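Local coordinates for protein AceL NrdHF-1-1 Intein (Metagenome, PDB 6ZGQ) that is a linked, splice-inactive variant of a naturally split class 3 intein, a protein that in active form excises itself and joins its flanking segments, at residues 15-20 with 42-47; 24-29 with 132-137; 90-93 with 97-100. One frame throughout, in Å; residues are numbered along the deposited sequence.

Interaction 1: residues 15-20 with 42-47; sequences TTKAGD and FSYTNP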
loop_
_atom_site.group_PDB
_atom_site.type_symbol
_atom_site.label_atom_id
_atom_site.label_comp_id
_atom_site.label_asym_id
_atom_site.label_seq_id
_atom_site.Cartn_x
_atom_site.Cartn_y
_atom_site.Cartn_z
ATOM N N THR A 15 -0.720 9.393 -0.036
ATOM C CA THR A 15 -1.678 10.441 0.348
ATOM C C THR A 15 -1.200 11.095 1.639
ATOM O O THR A 15 -0.899 10.382 2.593
ATOM C CB THR A 15 -3.096 9.866 0.441
ATOM O OG1 THR A 15 -3.406 9.373 -0.858
ATOM C CG2 THR A 15 -4.134 10.909 0.852
ATOM N N THR A 16 -1.069 12.429 1.604
ATOM C CA THR A 16 -0.632 13.278 2.728
ATOM C C THR A 16 -1.745 14.304 2.991
ATOM O O THR A 16 -2.719 14.323 2.224
ATOM C CB THR A 16 0.725 13.978 2.433
ATOM O OG1 THR A 16 0.528 15.139 1.619
ATOM C CG2 THR A 16 1.697 13.044 1.731
ATOM N N LYS A 17 -1.609 15.114 4.054
ATOM C CA LYS A 17 -2.587 16.168 4.395
ATOM C C LYS A 17 -2.685 17.221 3.277
ATOM O O LYS A 17 -3.749 17.810 3.102
ATOM C CB LYS A 17 -2.259 16.857 5.738
ATOM C CG LYS A 17 -3.447 17.621 6.343
ATOM C CD LYS A 17 -3.091 18.475 7.555
ATOM C CE LYS A 17 -4.205 19.469 7.861
ATOM N NZ LYS A 17 -3.974 20.239 9.113
ATOM N N ALA A 18 -1.592 17.443 2.536
ATOM C CA ALA A 18 -1.528 18.473 1.485
ATOM C C ALA A 18 -1.996 17.954 0.120
ATOM O O ALA A 18 -2.547 18.728 -0.665
ATOM C CB ALA A 18 -0.118 19.033 1.389
ATOM N N GLY A 19 -1.796 16.662 -0.157
ATOM C CA GLY A 19 -2.120 16.091 -1.479
ATOM C C GLY A 19 -1.578 14.685 -1.649
ATOM O O GLY A 19 -1.455 13.966 -0.645
ATOM N N ASP A 20 -1.249 14.315 -2.898
ATOM C CA ASP A 20 -0.707 12.988 -3.250
ATOM C C ASP A 20 0.756 13.137 -3.694
ATOM O O ASP A 20 1.009 13.607 -4.804
ATOM C CB ASP A 20 -1.526 12.328 -4.368
ATOM C CG ASP A 20 -2.938 11.982 -3.944
ATOM O OD1 ASP A 20 -3.157 11.676 -2.753
ATOM O OD2 ASP A 20 -3.824 12.022 -4.817
ATOM N N PHE A 42 -8.490 6.319 10.468
ATOM C CA PHE A 42 -7.591 7.114 9.620
ATOM C C PHE A 42 -7.053 8.321 10.411
ATOM O O PHE A 42 -7.803 8.937 11.170
ATOM C CB PHE A 42 -8.359 7.600 8.380
ATOM C CG PHE A 42 -8.606 6.530 7.348
ATOM C CD1 PHE A 42 -7.621 6.192 6.425
ATOM C CD2 PHE A 42 -9.832 5.885 7.278
ATOM C CE1 PHE A 42 -7.847 5.214 5.469
ATOM C CE2 PHE A 42 -10.068 4.918 6.317
ATOM C CZ PHE A 42 -9.074 4.577 5.417
ATOM N N SER A 43 -5.765 8.637 10.261
ATOM C CA SER A 43 -5.176 9.858 10.842
ATOM C C SER A 43 -3.897 10.226 10.088
ATOM O O SER A 43 -3.348 9.363 9.395
ATOM C CB SER A 43 -4.886 9.673 12.336
ATOM O OG SER A 43 -4.055 8.549 12.578
ATOM N N TYR A 44 -3.470 11.493 10.185
ATOM C CA TYR A 44 -2.196 11.955 9.612
ATOM C C TYR A 44 -1.115 11.877 10.710
ATOM O O TYR A 44 -1.323 12.374 11.823
ATOM C CB TYR A 44 -2.316 13.368 9.010
ATOM C CG TYR A 44 -3.367 13.483 7.929
ATOM C CD1 TYR A 44 -3.082 13.140 6.611
ATOM C CD2 TYR A 44 -4.652 13.923 8.225
ATOM C CE1 TYR A 44 -4.043 13.235 5.621
ATOM C CE2 TYR A 44 -5.617 14.030 7.237
ATOM C CZ TYR A 44 -5.308 13.685 5.937
ATOM O OH TYR A 44 -6.257 13.781 4.950
ATOM N N THR A 45 0.003 11.216 10.395
ATOM C CA THR A 45 1.152 11.043 11.302
ATOM C C THR A 45 2.434 11.215 10.480
ATOM O O THR A 45 2.391 11.064 9.261
ATOM C CB THR A 45 1.180 9.629 11.924
ATOM O OG1 THR A 45 1.190 8.665 10.867
ATOM C CG2 THR A 45 -0.026 9.371 12.831
ATOM N N ASN A 46 3.543 11.540 11.147
ATOM C CA ASN A 46 4.868 11.617 10.506
ATOM C C ASN A 46 5.401 10.187 10.377
ATOM O O ASN A 46 5.256 9.385 11.302
ATOM C CB ASN A 46 5.819 12.522 11.302
ATOM C CG ASN A 46 5.289 13.932 11.439
ATOM O OD1 ASN A 46 5.331 14.725 10.497
ATOM N ND2 ASN A 46 4.761 14.244 12.608
ATOM N N PRO A 47 5.987 9.837 9.212
ATOM C CA PRO A 47 6.735 8.578 9.122
ATOM C C PRO A 47 7.908 8.618 10.103
ATOM O O PRO A 47 8.456 9.699 10.321
ATOM C CB PRO A 47 7.246 8.535 7.671
ATOM C CG PRO A 47 6.535 9.626 6.937
ATOM C CD PRO A 47 5.967 10.585 7.946
HETATM O O HOH W 1 -5.741 13.219 2.359
#
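The Y44 ring meets peptide backbone more than side chain: its CE1 lies 3.5 Å from K17 N, and T16 C lies at 3.7 Å from the same CE1. No direct hydrogen bond links 15-20 with 42-47, so the polar connection is carried by a water. This water lies in the plane of the Y44 ring at its edge, 2.7 Å from Y44 OH, and donates a hydrogen bond to T16 O at 3.2 Å. Over one face of the ring comes K17 CB, 4.1 Å from the centroid and 17° off the normal, which meets the criteria for a CH-pi contact. CG of K17 is anti to the backbone N (chi1 -162°), and from there the chain runs extended, taking the ammonium end away from the tyrosine. The backbone beside the ring belongs to the turn joining strands 13-15 and 20-22, a hairpin of the intein (HINT) fold. Within it, T16 N bonds to G19 O at 2.8 Å, and T16 OG1 accepts from A18 N at 3.3 Å, an ST turn. Nearby, T15 OG1 donates to D20 OD1 at 3.0 Å, from above the carboxylate plane. D20 OD2 in turn forms a salt bridge with R150. With a leucine at Y44, the water would probably lose its phenolic partner and T16 O its bridge to strand 42-45, while K17 CB would have no aromatic face to lie against. Y44 also touches L33 of the adjoining strand 32-35, and M108 reaches it from a loop.

Interaction 2: residues 24-29 with 132-137; sequences ENITLE and HALSVP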
loop_
_atom_site.group_PDB
_atom_site.type_symbol
_atom_site.label_atom_id
_atom_site.label_comp_id
_atom_site.label_asym_id
_atom_site.label_seq_id
_atom_site.Cartn_x
_atom_site.Cartn_y
_atom_site.Cartn_z
ATOM N N GLU A 24 9.044 8.660 -3.227
ATOM C CA GLU A 24 10.494 8.962 -3.194
ATOM C C GLU A 24 10.785 10.363 -2.645
ATOM O O GLU A 24 11.952 10.664 -2.364
ATOM C CB GLU A 24 11.133 8.845 -4.580
ATOM C CG GLU A 24 10.575 9.829 -5.602
ATOM C CD GLU A 24 9.507 9.228 -6.496
ATOM O OE1 GLU A 24 8.849 8.248 -6.086
ATOM O OE2 GLU A 24 9.335 9.737 -7.618
ATOM N N ASN A 25 9.746 11.205 -2.536
ATOM C CA ASN A 25 9.857 12.580 -2.014
ATOM C C ASN A 25 9.344 12.711 -0.573
ATOM O O ASN A 25 9.437 13.798 -0.009
ATOM C CB ASN A 25 9.108 13.572 -2.917
ATOM C CG ASN A 25 9.690 13.640 -4.308
ATOM O OD1 ASN A 25 8.966 13.571 -5.298
ATOM N ND2 ASN A 25 11.006 13.763 -4.393
ATOM N N ILE A 26 8.820 11.628 0.013
ATOM C CA ILE A 26 8.330 11.638 1.408
ATOM C C ILE A 26 9.531 11.778 2.360
ATOM O O ILE A 26 10.540 11.080 2.177
ATOM C CB ILE A 26 7.520 10.357 1.740
ATOM C CG1 ILE A 26 6.190 10.321 0.962
ATOM C CG2 ILE A 26 7.286 10.226 3.244
ATOM C CD1 ILE A 26 5.140 11.290 1.461
ATOM N N THR A 27 9.417 12.703 3.326
ATOM C CA THR A 27 10.396 12.903 4.413
ATOM C C THR A 27 9.706 12.588 5.746
ATOM O O THR A 27 8.491 12.346 5.763
ATOM C CB THR A 27 10.922 14.356 4.476
ATOM O OG1 THR A 27 9.946 15.177 5.123
ATOM C CG2 THR A 27 11.245 14.923 3.094
ATOM N N LEU A 28 10.476 12.616 6.837
ATOM C CA LEU A 28 9.965 12.374 8.192
ATOM C C LEU A 28 9.056 13.538 8.638
ATOM O O LEU A 28 8.280 13.378 9.588
ATOM C CB LEU A 28 11.131 12.178 9.168
ATOM C CG LEU A 28 12.177 11.143 8.740
ATOM C CD1 LEU A 28 13.325 11.109 9.736
ATOM C CD2 LEU A 28 11.548 9.768 8.587
ATOM N N GLU A 29 9.147 14.680 7.941
ATOM C CA GLU A 29 8.352 15.892 8.239
ATOM C C GLU A 29 6.999 15.928 7.507
ATOM O O GLU A 29 6.187 16.818 7.782
ATOM C CB GLU A 29 9.155 17.147 7.894
ATOM C CG GLU A 29 10.408 17.314 8.734
ATOM C CD GLU A 29 10.783 18.764 8.920
ATOM O OE1 GLU A 29 10.966 19.464 7.902
ATOM O OE2 GLU A 29 10.896 19.205 10.085
ATOM N N HIS A 132 10.701 2.260 -2.576
ATOM C CA HIS A 132 10.710 3.071 -1.362
ATOM C C HIS A 132 9.684 2.489 -0.364
ATOM O O HIS A 132 8.724 1.820 -0.792
ATOM C CB HIS A 132 10.402 4.534 -1.716
ATOM C CG HIS A 132 11.415 5.163 -2.617
ATOM N ND1 HIS A 132 12.447 5.941 -2.142
ATOM C CD2 HIS A 132 11.554 5.134 -3.964
ATOM C CE1 HIS A 132 13.188 6.355 -3.154
ATOM N NE2 HIS A 132 12.668 5.878 -4.273
ATOM N N ALA A 133 9.934 2.708 0.932
ATOM C CA ALA A 133 9.080 2.239 2.041
ATOM C C ALA A 133 9.014 3.288 3.153
ATOM O O ALA A 133 9.967 4.045 3.318
ATOM C CB ALA A 133 9.610 0.927 2.607
ATOM N N LEU A 134 7.893 3.318 3.886
ATOM C CA LEU A 134 7.692 4.156 5.082
ATOM C C LEU A 134 7.304 3.279 6.277
ATOM O O LEU A 134 6.664 2.243 6.082
ATOM C CB LEU A 134 6.554 5.157 4.846
ATOM C CG LEU A 134 6.581 5.950 3.543
ATOM C CD1 LEU A 134 5.335 6.823 3.442
ATOM C CD2 LEU A 134 7.841 6.790 3.464
ATOM N N SER A 135 7.702 3.698 7.480
ATOM C CA SER A 135 7.160 3.183 8.743
ATOM C C SER A 135 6.251 4.260 9.341
ATOM O O SER A 135 6.660 5.426 9.415
ATOM C CB SER A 135 8.291 2.816 9.703
ATOM O OG SER A 135 9.179 1.898 9.076
ATOM N N VAL A 136 5.022 3.871 9.694
ATOM C CA VAL A 136 4.066 4.715 10.445
ATOM C C VAL A 136 3.510 3.907 11.629
ATOM O O VAL A 136 3.379 2.692 11.533
ATOM C CB VAL A 136 2.915 5.241 9.544
ATOM C CG1 VAL A 136 3.402 6.360 8.640
ATOM C CG2 VAL A 136 2.284 4.126 8.720
ATOM N N PRO A 137 3.198 4.568 12.762
ATOM C CA PRO A 137 2.669 3.879 13.951
ATOM C C PRO A 137 1.510 2.892 13.702
ATOM O O PRO A 137 1.473 1.831 14.321
ATOM C CB PRO A 137 2.183 5.036 14.822
ATOM C CG PRO A 137 3.101 6.162 14.476
ATOM C CD PRO A 137 3.364 6.017 13.000
#
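E24 and H132 meet by a methylene over an imidazole, at the end of the contact where E24, though not H132, is partly exposed. E24 CB stands 3.6 Å from the H132 ring centroid, 23° off the normal, a CH-pi contact displaced toward the rim, with NE2 the closest ring atom at 3.4 Å from CB. CG of E24 sits between the backbone N and the carbonyl carbon (chi1 62°), and the chain bends at chi2. Its carboxylate is not paired with the ring: E24 OE1 is 4.8 Å from H132 NE2 and bonds instead to the backbone N of G11, while NE2 bonds to E130. The tight part is the buried aliphatic end. There I26 CG2 presses on L134 CD2 at 3.5 Å, closer than usual for two carbons, and the side chains cross at about a right angle.

The contact lays the loop after strand 20-22, which opens with the 3-10 turn ending at 24-25, over strand 128-135 of the antiparallel sheet that this strand forms with 8-9 and 49-55. CA separations widen along it, from 6.2 Å for E24 with H132 to 8.4 Å for I26 with L134. Beyond I26 the loop does not contact 132-137 and its side chains are exposed, though L28 packs on P47; T27 OG1 accepts from E29 N in an ST turn. P47 also touches I26, and F141 of strand 140-144 packs on L134.

Interaction 3: residues 90-93 with 97-100; sequences KDFE and DKYF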
loop_
_atom_site.group_PDB
_atom_site.type_symbol
_atom_site.label_atom_id
_atom_site.label_comp_id
_atom_site.label_asym_id
_atom_site.label_seq_id
_atom_site.Cartn_x
_atom_site.Cartn_y
_atom_site.Cartn_z
ATOM N N LYS A 90 4.454 -11.891 -1.956
ATOM C CA LYS A 90 4.806 -13.172 -2.591
ATOM C C LYS A 90 4.001 -14.359 -2.031
ATOM O O LYS A 90 3.898 -15.387 -2.713
ATOM C CB LYS A 90 6.313 -13.448 -2.458
ATOM C CG LYS A 90 6.790 -13.716 -1.036
ATOM C CD LYS A 90 8.298 -13.861 -0.964
ATOM C CE LYS A 90 8.741 -14.443 0.368
ATOM N NZ LYS A 90 10.146 -14.075 0.678
ATOM N N ASP A 91 3.450 -14.213 -0.815
ATOM C CA ASP A 91 2.700 -15.275 -0.121
ATOM C C ASP A 91 1.181 -15.135 -0.286
ATOM O O ASP A 91 0.472 -16.105 -0.019
ATOM C CB ASP A 91 3.057 -15.309 1.378
ATOM C CG ASP A 91 4.502 -15.699 1.621
ATOM O OD1 ASP A 91 4.998 -16.599 0.912
ATOM O OD2 ASP A 91 5.142 -15.095 2.504
ATOM N N PHE A 92 0.694 -13.966 -0.729
ATOM C CA PHE A 92 -0.754 -13.673 -0.751
ATOM C C PHE A 92 -1.482 -14.609 -1.715
ATOM O O PHE A 92 -1.120 -14.693 -2.895
ATOM C CB PHE A 92 -1.064 -12.209 -1.104
ATOM C CG PHE A 92 -2.535 -11.875 -1.018
ATOM C CD1 PHE A 92 -3.129 -11.577 0.203
ATOM C CD2 PHE A 92 -3.333 -11.896 -2.151
ATOM C CE1 PHE A 92 -4.481 -11.291 0.286
ATOM C CE2 PHE A 92 -4.685 -11.615 -2.072
ATOM C CZ PHE A 92 -5.262 -11.314 -0.851
ATOM N N GLU A 93 -2.494 -15.311 -1.190
ATOM C CA GLU A 93 -3.390 -16.173 -1.975
ATOM C C GLU A 93 -4.803 -15.592 -1.898
ATOM O O GLU A 93 -5.403 -15.558 -0.822
ATOM C CB GLU A 93 -3.359 -17.627 -1.469
ATOM C CG GLU A 93 -1.990 -18.300 -1.577
ATOM C CD GLU A 93 -1.523 -18.596 -3.006
ATOM O OE1 GLU A 93 -2.018 -17.970 -3.971
ATOM O OE2 GLU A 93 -0.626 -19.458 -3.166
ATOM N N ASP A 97 -13.160 -14.500 0.848
ATOM C CA ASP A 97 -13.314 -14.012 2.233
ATOM C C ASP A 97 -12.219 -13.013 2.649
ATOM O O ASP A 97 -12.250 -12.529 3.793
ATOM C CB ASP A 97 -13.403 -15.197 3.226
ATOM C CG ASP A 97 -12.048 -15.848 3.531
ATOM O OD1 ASP A 97 -11.168 -15.891 2.640
ATOM O OD2 ASP A 97 -11.876 -16.332 4.671
ATOM N N LYS A 98 -11.276 -12.716 1.737
ATOM C CA LYS A 98 -10.217 -11.705 1.957
ATOM C C LYS A 98 -10.461 -10.510 1.035
ATOM O O LYS A 98 -10.609 -10.702 -0.177
ATOM C CB LYS A 98 -8.819 -12.278 1.682
ATOM C CG LYS A 98 -8.301 -13.275 2.714
ATOM C CD LYS A 98 -6.934 -13.807 2.317
ATOM C CE LYS A 98 -6.714 -15.235 2.785
ATOM N NZ LYS A 98 -5.640 -15.887 1.988
ATOM N N TYR A 99 -10.470 -9.305 1.612
ATOM C CA TYR A 99 -10.863 -8.064 0.931
ATOM C C TYR A 99 -9.760 -7.021 1.038
ATOM O O TYR A 99 -9.296 -6.759 2.150
ATOM C CB TYR A 99 -12.142 -7.509 1.569
ATOM C CG TYR A 99 -13.302 -8.463 1.472
ATOM C CD1 TYR A 99 -13.475 -9.481 2.403
ATOM C CD2 TYR A 99 -14.215 -8.362 0.438
ATOM C CE1 TYR A 99 -14.536 -10.367 2.308
ATOM C CE2 TYR A 99 -15.274 -9.242 0.331
ATOM C CZ TYR A 99 -15.436 -10.241 1.268
ATOM O OH TYR A 99 -16.492 -11.112 1.159
ATOM N N PHE A 100 -9.344 -6.456 -0.106
ATOM C CA PHE A 100 -8.453 -5.286 -0.150
ATOM C C PHE A 100 -9.277 -4.033 0.175
ATOM O O PHE A 100 -10.506 -4.040 -0.011
ATOM C CB PHE A 100 -7.750 -5.163 -1.513
ATOM C CG PHE A 100 -6.713 -6.225 -1.762
ATOM C CD1 PHE A 100 -5.632 -6.372 -0.905
ATOM C CD2 PHE A 100 -6.811 -7.068 -2.863
ATOM C CE1 PHE A 100 -4.669 -7.340 -1.140
ATOM C CE2 PHE A 100 -5.863 -8.049 -3.093
ATOM C CZ PHE A 100 -4.786 -8.179 -2.235
#
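Measured between CA atoms, the two backbones come no nearer than 9.1 Å, E93 CA to K98 CA, too far for strand pairing, so side chains must cross the gap. K98 does so with its ammonium group: NZ donates to E93 O at 2.8 Å, in the carbonyl plane and with a C=O...N angle of 154°. The lysine chain bends at chi3 on the way, and the E93 carboxylate has no share in the bond. Alongside, the K98 methylenes slide past F92 in the opposite direction, CD coming obliquely to F92 CE1 at 4.1 Å. NZ itself is 5.5 Å from the F92 centroid, so any cation-pi attraction is long and at most weak.

The second half of the contact is aromatic. CG of F92 is anti to the backbone N (chi1 -175°), which sends the ring toward strand 98-104, while F100 comes from the opposite direction. F100 CZ lies over one face of the F92 ring, offset toward the rim and 3.4 Å from F92 CE2. With centroids 4.9 Å apart and planes at 36°, the two rings meet obliquely.

Both rings continue into a larger cluster, F92 meeting Y78 edge-to-face and F100 stacking on F66, with S115 touching both. The loop between strands 83-88 and 98-104 is thereby folded back against the sheet, in which strand 98-104 pairs with 75-80 and 109-114, and K98 also rests on Y78 and Q80 of strand 75-80.

In the fold
Interactions 1 and 2 are neighbours, their centres 10 Å apart on one side of the chain's centre, and their segments alternate along the sequence: 15-20, 24-29, 42-47, 132-137. They touch directly, P47 CG packing at 3.5 Å from T27 O, so the hairpin turn, the following loop and strands 42-45 and 128-135 form one continuous region. Interaction 3 lies about 25 Å from both, centre to centre, on the opposite side, and falls in sequence between 42-47 and 132-137. One large antiparallel sheet spans both ends, holding strands 13-15 and 20-22 near interaction 1 and 98-104 at interaction 3, consistent with the all-beta HINT fold of inteins.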